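Local atomic coordinates of capsular polysaccharide export system protein KpsC (PDB entry 6MGD), a protein that transfers Kdo in a beta-(2,7) linkage, probably from a CMP-activated donor, during synthesis of the glycolipid that carries Gram-negative bacterial capsules. Residues A[5-10]-A[32-37]; A[16-19]-A[23-26]; A[124-129]-A[292-297]; A[156-161]-A[179-184]. All coordinates share one frame; numbering follows the deposited sequence.

Contact 1 (A[5-10]-A[32-37]); sequences YTYKFS and QEVEDL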
# COMPACT_ATOMS: atom_id res chain seq x y z
N TYR A 5 -10.88 3.08 20.97
CA TYR A 5 -11.97 3.92 20.49
C TYR A 5 -11.74 4.23 19.01
O TYR A 5 -10.60 4.31 18.55
CB TYR A 5 -12.07 5.23 21.28
CG TYR A 5 -12.47 5.02 22.73
CD1 TYR A 5 -13.80 5.00 23.11
CD2 TYR A 5 -11.50 4.84 23.71
CE1 TYR A 5 -14.17 4.81 24.42
CE2 TYR A 5 -11.86 4.64 25.03
CZ TYR A 5 -13.19 4.63 25.38
OH TYR A 5 -13.55 4.44 26.69
N THR A 6 -12.84 4.39 18.28
CA THR A 6 -12.78 4.72 16.86
C THR A 6 -13.13 6.19 16.64
O THR A 6 -13.88 6.79 17.41
CB THR A 6 -13.74 3.84 16.06
OG1 THR A 6 -15.07 3.97 16.57
CG2 THR A 6 -13.31 2.38 16.14
N TYR A 7 -12.56 6.75 15.58
CA TYR A 7 -12.74 8.17 15.25
C TYR A 7 -13.46 8.27 13.91
O TYR A 7 -12.86 8.03 12.86
CB TYR A 7 -11.39 8.88 15.21
CG TYR A 7 -11.49 10.38 15.03
CD1 TYR A 7 -11.23 10.98 13.80
CD2 TYR A 7 -11.85 11.20 16.09
CE1 TYR A 7 -11.32 12.34 13.63
CE2 TYR A 7 -11.95 12.57 15.93
CZ TYR A 7 -11.68 13.14 14.71
OH TYR A 7 -11.77 14.50 14.54
N LYS A 8 -14.74 8.64 13.96
CA LYS A 8 -15.54 8.94 12.77
C LYS A 8 -15.58 7.75 11.81
O LYS A 8 -15.36 7.89 10.61
CB LYS A 8 -15.02 10.19 12.07
CG LYS A 8 -15.12 11.46 12.91
CD LYS A 8 -14.51 12.65 12.20
CE LYS A 8 -14.63 13.92 13.04
NZ LYS A 8 -13.90 15.05 12.43
N PHE A 9 -15.86 6.57 12.36
CA PHE A 9 -16.04 5.36 11.57
C PHE A 9 -17.52 5.15 11.28
O PHE A 9 -18.39 5.47 12.10
CB PHE A 9 -15.49 4.13 12.29
CG PHE A 9 -14.00 3.97 12.19
CD1 PHE A 9 -13.20 5.01 11.76
CD2 PHE A 9 -13.40 2.76 12.52
CE1 PHE A 9 -11.83 4.86 11.67
CE2 PHE A 9 -12.03 2.60 12.43
CZ PHE A 9 -11.24 3.65 12.00
N SER A 10 -17.81 4.60 10.11
CA SER A 10 -19.17 4.17 9.82
C SER A 10 -19.48 2.89 10.59
O SER A 10 -18.58 2.13 10.98
CB SER A 10 -19.36 3.95 8.32
OG SER A 10 -18.52 2.92 7.83
N GLN A 32 -13.37 17.42 19.93
CA GLN A 32 -13.73 17.76 21.30
C GLN A 32 -14.05 16.52 22.12
O GLN A 32 -13.68 16.43 23.29
CB GLN A 32 -14.90 18.75 21.33
CG GLN A 32 -15.70 18.81 20.04
CD GLN A 32 -15.09 19.75 19.01
OE1 GLN A 32 -14.93 19.39 17.84
NE2 GLN A 32 -14.75 20.95 19.44
N GLU A 33 -14.74 15.55 21.51
CA GLU A 33 -15.03 14.31 22.22
C GLU A 33 -13.77 13.54 22.55
O GLU A 33 -13.69 12.88 23.59
CB GLU A 33 -15.99 13.45 21.39
CG GLU A 33 -17.35 14.08 21.17
CD GLU A 33 -18.29 13.20 20.39
OE1 GLU A 33 -18.07 11.97 20.35
OE2 GLU A 33 -19.26 13.74 19.81
N VAL A 34 -12.76 13.60 21.68
CA VAL A 34 -11.48 12.96 21.97
C VAL A 34 -10.80 13.64 23.15
O VAL A 34 -10.26 12.97 24.04
CB VAL A 34 -10.59 12.96 20.71
CG1 VAL A 34 -9.27 12.27 20.99
CG2 VAL A 34 -11.31 12.27 19.55
N GLU A 35 -10.80 14.98 23.17
CA GLU A 35 -10.15 15.69 24.27
C GLU A 35 -10.89 15.49 25.59
O GLU A 35 -10.26 15.33 26.64
CB GLU A 35 -10.05 17.18 23.94
CG GLU A 35 -9.38 17.51 22.61
CD GLU A 35 -7.86 17.45 22.65
OE1 GLU A 35 -7.30 16.52 23.27
OE2 GLU A 35 -7.21 18.34 22.06
N ASP A 36 -12.23 15.49 25.55
CA ASP A 36 -13.00 15.29 26.78
C ASP A 36 -12.75 13.92 27.37
O ASP A 36 -12.56 13.78 28.59
CB ASP A 36 -14.49 15.49 26.50
CG ASP A 36 -14.82 16.88 26.00
OD1 ASP A 36 -14.13 17.84 26.40
OD2 ASP A 36 -15.77 17.01 25.21
N LEU A 37 -12.74 12.88 26.53
CA LEU A 37 -12.56 11.52 27.03
C LEU A 37 -11.15 11.29 27.55
O LEU A 37 -10.95 10.50 28.48
CB LEU A 37 -12.90 10.51 25.94
CG LEU A 37 -12.81 9.03 26.30
CD1 LEU A 37 -13.81 8.68 27.39
CD2 LEU A 37 -13.01 8.17 25.06
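L37 drops one methyl onto the flat of the Y5 ring. CD2 stands 3.5 Å from the ring centroid, 9° off the ring normal, a CH-pi contact that brings all six ring carbons within 4.0 Å of that methyl. The two side chains approach from opposite directions: Y5 rises from strand 4-7, and L37 hangs from helix 31-41 with its CG anti to the backbone N (chi1 -178°), which carries the isobutyl group down to the ring. A second pair sits two residues along the strand. V34 CG2 lies 3.7 Å from Y7 CD2 and equally near CE2, meeting that ring obliquely, and the two side chains cross at about a right angle. Y7 swings its CG anti to its own N (chi1 -173°), which brings the far part of the ring closer to the helix. The phenol oxygen is gripped twice: K8 NZ donates to Y7 OH over 3.0 Å, and E56 also bonds to it while making a salt bridge with the same lysine. With an alanine here instead of Y5, the L37 methyl would probably lose its aromatic platform and a gap would open between strand and helix. T6, by contrast, packs on I14 of helix 11-20. Helices on both faces of the parallel part of this mixed sheet are consistent with a Rossmann-like alpha/beta layering, as expected in a GT-B glycosyltransferase.

Contact 2 (A[16-19]-A[23-26]); sequences IIKR and TVKG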
# COMPACT_ATOMS: atom_id res chain seq x y z
N ILE A 16 -16.34 -4.28 11.09
CA ILE A 16 -15.15 -4.85 10.46
C ILE A 16 -13.94 -4.69 11.36
O ILE A 16 -13.16 -5.64 11.56
CB ILE A 16 -14.91 -4.20 9.08
CG1 ILE A 16 -16.03 -4.58 8.11
CG2 ILE A 16 -13.54 -4.60 8.54
CD1 ILE A 16 -15.76 -4.14 6.69
N ILE A 17 -13.75 -3.50 11.92
CA ILE A 17 -12.60 -3.24 12.78
C ILE A 17 -12.66 -4.12 14.03
O ILE A 17 -11.63 -4.59 14.52
CB ILE A 17 -12.52 -1.75 13.13
CG1 ILE A 17 -12.22 -0.93 11.87
CG2 ILE A 17 -11.46 -1.50 14.18
CD1 ILE A 17 -11.02 -1.42 11.10
N LYS A 18 -13.87 -4.36 14.54
CA LYS A 18 -14.02 -5.16 15.74
C LYS A 18 -13.53 -6.59 15.56
O LYS A 18 -13.22 -7.26 16.54
CB LYS A 18 -15.49 -5.14 16.19
CG LYS A 18 -15.69 -5.48 17.66
CD LYS A 18 -17.08 -5.08 18.12
CE LYS A 18 -17.33 -3.60 17.88
NZ LYS A 18 -18.67 -3.17 18.36
N ARG A 19 -13.45 -7.07 14.31
CA ARG A 19 -12.84 -8.37 14.06
C ARG A 19 -11.38 -8.37 14.47
O ARG A 19 -10.87 -9.36 15.01
CB ARG A 19 -12.99 -8.75 12.59
CG ARG A 19 -14.42 -8.84 12.10
CD ARG A 19 -14.48 -9.02 10.59
NE ARG A 19 -13.55 -10.04 10.12
CZ ARG A 19 -13.79 -11.35 10.17
NH1 ARG A 19 -12.87 -12.20 9.72
NH2 ARG A 19 -14.92 -11.81 10.67
N THR A 23 -11.99 -5.24 21.45
CA THR A 23 -12.22 -4.38 22.60
C THR A 23 -12.63 -2.97 22.20
O THR A 23 -12.52 -2.05 23.02
CB THR A 23 -10.98 -4.34 23.49
OG1 THR A 23 -9.89 -3.74 22.77
CG2 THR A 23 -10.57 -5.74 23.92
N VAL A 24 -13.08 -2.77 20.96
CA VAL A 24 -13.61 -1.47 20.57
C VAL A 24 -14.82 -1.14 21.42
O VAL A 24 -15.72 -1.98 21.60
CB VAL A 24 -13.94 -1.46 19.07
CG1 VAL A 24 -14.78 -0.23 18.72
CG2 VAL A 24 -12.67 -1.47 18.25
N LYS A 25 -14.85 0.07 21.97
CA LYS A 25 -15.86 0.45 22.95
C LYS A 25 -16.82 1.52 22.48
O LYS A 25 -18.02 1.42 22.76
CB LYS A 25 -15.17 0.93 24.23
CG LYS A 25 -14.46 -0.18 24.98
CD LYS A 25 -15.45 -1.17 25.57
CE LYS A 25 -15.36 -2.52 24.89
NZ LYS A 25 -16.42 -3.45 25.37
N GLY A 26 -16.34 2.54 21.79
CA GLY A 26 -17.22 3.62 21.37
C GLY A 26 -16.64 4.37 20.20
O GLY A 26 -15.44 4.28 19.91
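V24 meets I17 and K18 inside a beta-alpha-beta unit, in which strand 4-7 leads through helix 11-20 and a short turn into the parallel neighbouring strand 24-28. T23 ends the turn; its CB points away from the helix, and its side chain rests on D3, just ahead of strand 4-7, and on F4, its first residue. V24 follows as the buried residue that makes the contact, with its CB directed toward the helix. One of its methyls, CG2, lies 4.2 Å from I17 CG2, a loose apolar touch. I17 and V24 also both reach L47 of strand 44-49, so the pair belongs to the hydrophobic layer between helix and sheet. The other methyl, V24 CG1, packs against T6 CG2 on the adjoining strand. K25 turns its CB away from the helix, lies against Y5 with its side chain and pairs through its backbone with F4. G26 continues the pairing: its carbonyl O accepts a probable hydrogen bond from T6 N, with a weak one from T6 OG1. The remaining touch comes from the exposed edge of the helix. K18 leaves with CG anti to its backbone N and bends at chi3 (-57°), so that the aliphatic part of the chain, rather than the ammonium, does the packing: K18 CE stops 4.2 Å from V24 CB.

Contact 3 (A[124-129]-A[292-297]); sequences QRVIEL and GALLLY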
# COMPACT_ATOMS: atom_id res chain seq x y z
N GLN A 124 10.16 -16.04 1.38
CA GLN A 124 10.42 -16.67 0.09
C GLN A 124 9.26 -17.57 -0.33
O GLN A 124 8.96 -17.67 -1.53
CB GLN A 124 11.72 -17.47 0.14
CG GLN A 124 12.17 -17.98 -1.22
CD GLN A 124 12.21 -16.88 -2.27
OE1 GLN A 124 12.75 -15.80 -2.04
NE2 GLN A 124 11.62 -17.15 -3.43
N ARG A 125 8.61 -18.23 0.63
CA ARG A 125 7.43 -19.03 0.31
C ARG A 125 6.27 -18.15 -0.14
O ARG A 125 5.53 -18.51 -1.06
CB ARG A 125 7.02 -19.87 1.52
CG ARG A 125 8.10 -20.83 2.01
CD ARG A 125 7.97 -22.22 1.40
NE ARG A 125 8.10 -22.20 -0.06
CZ ARG A 125 9.25 -22.28 -0.71
NH1 ARG A 125 9.27 -22.26 -2.04
NH2 ARG A 125 10.39 -22.37 -0.04
N VAL A 126 6.10 -16.98 0.49
CA VAL A 126 5.01 -16.09 0.12
C VAL A 126 5.23 -15.51 -1.27
O VAL A 126 4.29 -15.35 -2.05
CB VAL A 126 4.85 -14.98 1.18
CG1 VAL A 126 3.84 -13.93 0.71
CG2 VAL A 126 4.41 -15.57 2.51
N ILE A 127 6.49 -15.21 -1.61
CA ILE A 127 6.80 -14.71 -2.94
C ILE A 127 6.46 -15.76 -3.99
O ILE A 127 5.80 -15.48 -5.00
CB ILE A 127 8.28 -14.28 -3.02
CG1 ILE A 127 8.51 -13.02 -2.19
CG2 ILE A 127 8.70 -14.06 -4.47
CD1 ILE A 127 9.97 -12.63 -2.06
N GLU A 128 6.90 -17.00 -3.76
CA GLU A 128 6.59 -18.08 -4.69
C GLU A 128 5.09 -18.33 -4.77
O GLU A 128 4.56 -18.58 -5.86
CB GLU A 128 7.33 -19.36 -4.27
CG GLU A 128 8.21 -19.94 -5.36
CD GLU A 128 8.87 -21.24 -4.95
OE1 GLU A 128 9.87 -21.19 -4.19
OE2 GLU A 128 8.38 -22.31 -5.37
N LEU A 129 4.40 -18.26 -3.64
CA LEU A 129 2.95 -18.46 -3.63
C LEU A 129 2.24 -17.41 -4.47
O LEU A 129 1.32 -17.73 -5.24
CB LEU A 129 2.42 -18.44 -2.20
CG LEU A 129 2.24 -19.77 -1.47
CD1 LEU A 129 1.71 -19.52 -0.07
CD2 LEU A 129 1.31 -20.69 -2.24
N GLY A 292 8.76 -7.80 5.98
CA GLY A 292 8.34 -6.64 6.73
C GLY A 292 6.96 -6.15 6.34
O GLY A 292 6.10 -5.93 7.20
N ALA A 293 6.72 -5.98 5.04
CA ALA A 293 5.48 -5.39 4.57
C ALA A 293 4.30 -6.36 4.66
O ALA A 293 3.18 -5.94 4.96
CB ALA A 293 5.64 -4.89 3.13
N LEU A 294 4.54 -7.64 4.39
CA LEU A 294 3.46 -8.62 4.31
C LEU A 294 3.31 -9.48 5.55
O LEU A 294 2.19 -9.86 5.90
CB LEU A 294 3.66 -9.54 3.10
CG LEU A 294 3.34 -8.93 1.73
CD1 LEU A 294 3.55 -9.95 0.62
CD2 LEU A 294 1.92 -8.41 1.72
N LEU A 295 4.41 -9.81 6.23
CA LEU A 295 4.37 -10.78 7.33
C LEU A 295 4.23 -10.14 8.71
O LEU A 295 3.45 -10.63 9.52
CB LEU A 295 5.63 -11.66 7.29
CG LEU A 295 5.57 -12.94 6.45
CD1 LEU A 295 5.10 -12.67 5.02
CD2 LEU A 295 6.93 -13.63 6.44
N LEU A 296 4.97 -9.06 8.98
CA LEU A 296 4.96 -8.44 10.31
C LEU A 296 4.04 -7.23 10.40
O LEU A 296 3.36 -7.05 11.42
CB LEU A 296 6.38 -8.02 10.70
CG LEU A 296 7.40 -9.13 10.96
CD1 LEU A 296 8.80 -8.55 11.07
CD2 LEU A 296 7.03 -9.89 12.22
N TYR A 297 4.00 -6.39 9.36
CA TYR A 297 3.28 -5.12 9.46
C TYR A 297 1.77 -5.30 9.56
O TYR A 297 1.17 -4.74 10.49
CB TYR A 297 3.67 -4.22 8.28
CG TYR A 297 3.08 -2.83 8.30
CD1 TYR A 297 3.29 -1.98 9.38
CD2 TYR A 297 2.35 -2.36 7.22
CE1 TYR A 297 2.77 -0.70 9.39
CE2 TYR A 297 1.83 -1.08 7.22
CZ TYR A 297 2.03 -0.25 8.31
OH TYR A 297 1.51 1.02 8.31
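V126 faces two consecutive leucines and divides its methyls between them. Its CG1 lies 4.0 Å from L294 CD1, and its CG2 lies 3.9 Å from L295 CD1. Chi1 of 172° aims the fork, placing CG1 anti to the backbone N and CG2 beside that N, and each branch meets one leucine. The meetings differ in direction: V126 and L294 cross at a slant, whereas V126 and L295 run past each other in opposite senses. More hydrophobic groups close the packed side, with I315 of helix 311-322 against V126, L130 and F73 against L294, and I119 against L295. The two leucines lie in a wider, pi-type turn of helix 286-296, marked by the bond from Y297 N to G292 O at 3.0 Å. The two helices occupy the region where the chain passes between the two sheets: helix 117-132 lies between strands 88-92 and 155-159 in sequence, and helix 286-296 leads back to strand 298-300 of the first sheet, consistent with a two-domain GT-B fold. Past V126, the helix surface turns polar. R125 is exposed and E128 partly so, and they pair as a salt bridge one turn apart along helix 117-132, with the carboxylate at the edge of the guanidinium and in its plane. Q124 OE1 accepts only a weak hydrogen bond from Q287 NE2 of helix 286-296.

Contact 4 (A[156-161]-A[179-184]); sequences IVVPGQ and LELLKS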
# COMPACT_ATOMS: atom_id res chain seq x y z
N ILE A 156 7.13 -0.41 -21.61
CA ILE A 156 6.92 0.23 -20.32
C ILE A 156 5.41 0.28 -20.05
O ILE A 156 4.63 0.63 -20.94
CB ILE A 156 7.54 1.64 -20.27
CG1 ILE A 156 9.07 1.56 -20.30
CG2 ILE A 156 7.09 2.39 -19.02
CD1 ILE A 156 9.76 2.90 -20.09
N VAL A 157 5.01 -0.09 -18.83
CA VAL A 157 3.62 -0.05 -18.40
C VAL A 157 3.48 0.97 -17.28
O VAL A 157 4.34 1.06 -16.40
CB VAL A 157 3.11 -1.44 -17.94
CG1 VAL A 157 3.88 -1.93 -16.72
CG2 VAL A 157 1.61 -1.42 -17.67
N VAL A 158 2.40 1.75 -17.32
CA VAL A 158 2.13 2.77 -16.32
C VAL A 158 0.71 2.59 -15.80
O VAL A 158 -0.26 2.82 -16.55
CB VAL A 158 2.33 4.19 -16.89
CG1 VAL A 158 1.85 5.24 -15.90
CG2 VAL A 158 3.79 4.42 -17.25
N PRO A 159 0.52 2.16 -14.55
CA PRO A 159 -0.83 2.02 -13.99
C PRO A 159 -1.31 3.36 -13.46
O PRO A 159 -0.68 3.98 -12.61
CB PRO A 159 -0.64 1.01 -12.86
CG PRO A 159 0.77 1.20 -12.42
CD PRO A 159 1.56 1.63 -13.65
N GLY A 160 -2.44 3.83 -13.99
CA GLY A 160 -3.03 5.06 -13.49
C GLY A 160 -3.62 4.88 -12.11
O GLY A 160 -4.02 3.78 -11.71
N GLN A 161 -3.68 5.98 -11.37
CA GLN A 161 -4.24 6.00 -10.03
C GLN A 161 -5.39 6.99 -9.97
O GLN A 161 -5.55 7.85 -10.84
CB GLN A 161 -3.19 6.37 -8.98
CG GLN A 161 -2.01 5.43 -8.88
CD GLN A 161 -1.02 5.86 -7.82
OE1 GLN A 161 0.20 5.79 -8.01
NE2 GLN A 161 -1.53 6.30 -6.68
N LEU A 179 -1.33 12.64 -15.86
CA LEU A 179 -0.78 13.30 -17.04
C LEU A 179 0.66 13.72 -16.82
O LEU A 179 1.52 13.52 -17.70
CB LEU A 179 -1.64 14.50 -17.43
CG LEU A 179 -3.12 14.25 -17.73
CD1 LEU A 179 -3.98 14.26 -16.46
CD2 LEU A 179 -3.64 15.26 -18.74
N GLU A 180 0.96 14.30 -15.66
CA GLU A 180 2.34 14.63 -15.33
C GLU A 180 3.19 13.37 -15.18
O GLU A 180 4.37 13.38 -15.53
CB GLU A 180 2.39 15.46 -14.05
CG GLU A 180 1.97 16.91 -14.23
CD GLU A 180 2.85 17.65 -15.21
OE1 GLU A 180 2.33 18.21 -16.20
OE2 GLU A 180 4.09 17.67 -14.99
N LEU A 181 2.60 12.29 -14.66
CA LEU A 181 3.33 11.02 -14.61
C LEU A 181 3.64 10.52 -16.01
O LEU A 181 4.80 10.24 -16.34
CB LEU A 181 2.52 9.98 -13.84
CG LEU A 181 3.10 8.57 -13.83
CD1 LEU A 181 4.51 8.57 -13.25
CD2 LEU A 181 2.20 7.61 -13.06
N LEU A 182 2.62 10.42 -16.87
CA LEU A 182 2.84 9.99 -18.24
C LEU A 182 3.78 10.93 -18.97
O LEU A 182 4.60 10.48 -19.79
CB LEU A 182 1.50 9.89 -18.98
CG LEU A 182 0.64 8.68 -18.60
CD1 LEU A 182 -0.69 8.71 -19.33
CD2 LEU A 182 1.40 7.39 -18.92
N LYS A 183 3.69 12.23 -18.70
CA LYS A 183 4.65 13.18 -19.25
C LYS A 183 6.06 12.84 -18.78
O LYS A 183 6.97 12.64 -19.60
CB LYS A 183 4.28 14.60 -18.84
CG LYS A 183 3.29 15.28 -19.78
CD LYS A 183 2.95 16.68 -19.28
CE LYS A 183 4.20 17.48 -18.95
NZ LYS A 183 5.12 17.60 -20.12
N SER A 184 6.26 12.75 -17.47
CA SER A 184 7.58 12.46 -16.92
C SER A 184 8.11 11.11 -17.38
O SER A 184 9.32 10.94 -17.57
CB SER A 184 7.54 12.53 -15.40
OG SER A 184 8.81 12.22 -14.85
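V158 on strand 155-159 is held between L181 and L182 of helix 178-188, and its CG1 does most of the touching. I156 comes first in the strand; it packs on H240 and N189, and its backbone pairs with Y193 and V195. V157 follows on the opposite face of the strand and touches V239. V158 then turns its CB toward the helix. Its CG1 lies 3.7 Å from L181 CD2, the two side chains reaching toward each other tip to tip. L182 comes in at a slant instead: its CD2 also stands 3.7 Å from V158 CG1 and 3.9 Å from V158 CB, so this methyl lies against the flank of the valine. Different first torsions accompany this convergence. L181 holds CG anti to its backbone N (chi1 174°), while L182 puts CG anti to the carbonyl carbon (chi1 -75°), which brings its end nearer the strand. P159 points back to the other face, against V241, and G160 leads out of the strand. Q161 is buried in the loop beyond; its OE1 accepts from T243 N, and its backbone N bonds to N178 at the start of the helix. Helix 178-188 thus packs on one face of the parallel sheet, joining strand 155-159 to its parallel neighbour 193-197 as a beta-alpha-beta unit, with Y196 touching both V158 and L182 and strand 238-241 flanking strand 155-159 on its other edge.

All four contacts are mainly apolar, and all are largely buried, but they differ in chemistry and place. Contacts 1 and 2 share the first sheet, on neighbouring strands 4-7 and 24-28, and they touch each other; contact 2 is nested within the loop that contact 1 closes. Aromatic faces enter contact 1 alone, and only contact 2 has an exposed lysine touching across its interface. Contact 4 uses aliphatic groups to pack a helix on the second sheet, its centre about 39 Å from those of contacts 1 and 2. Contact 3, helix on helix, encloses contact 4 in sequence, yet the two stay about 16 Å apart at their nearest atoms.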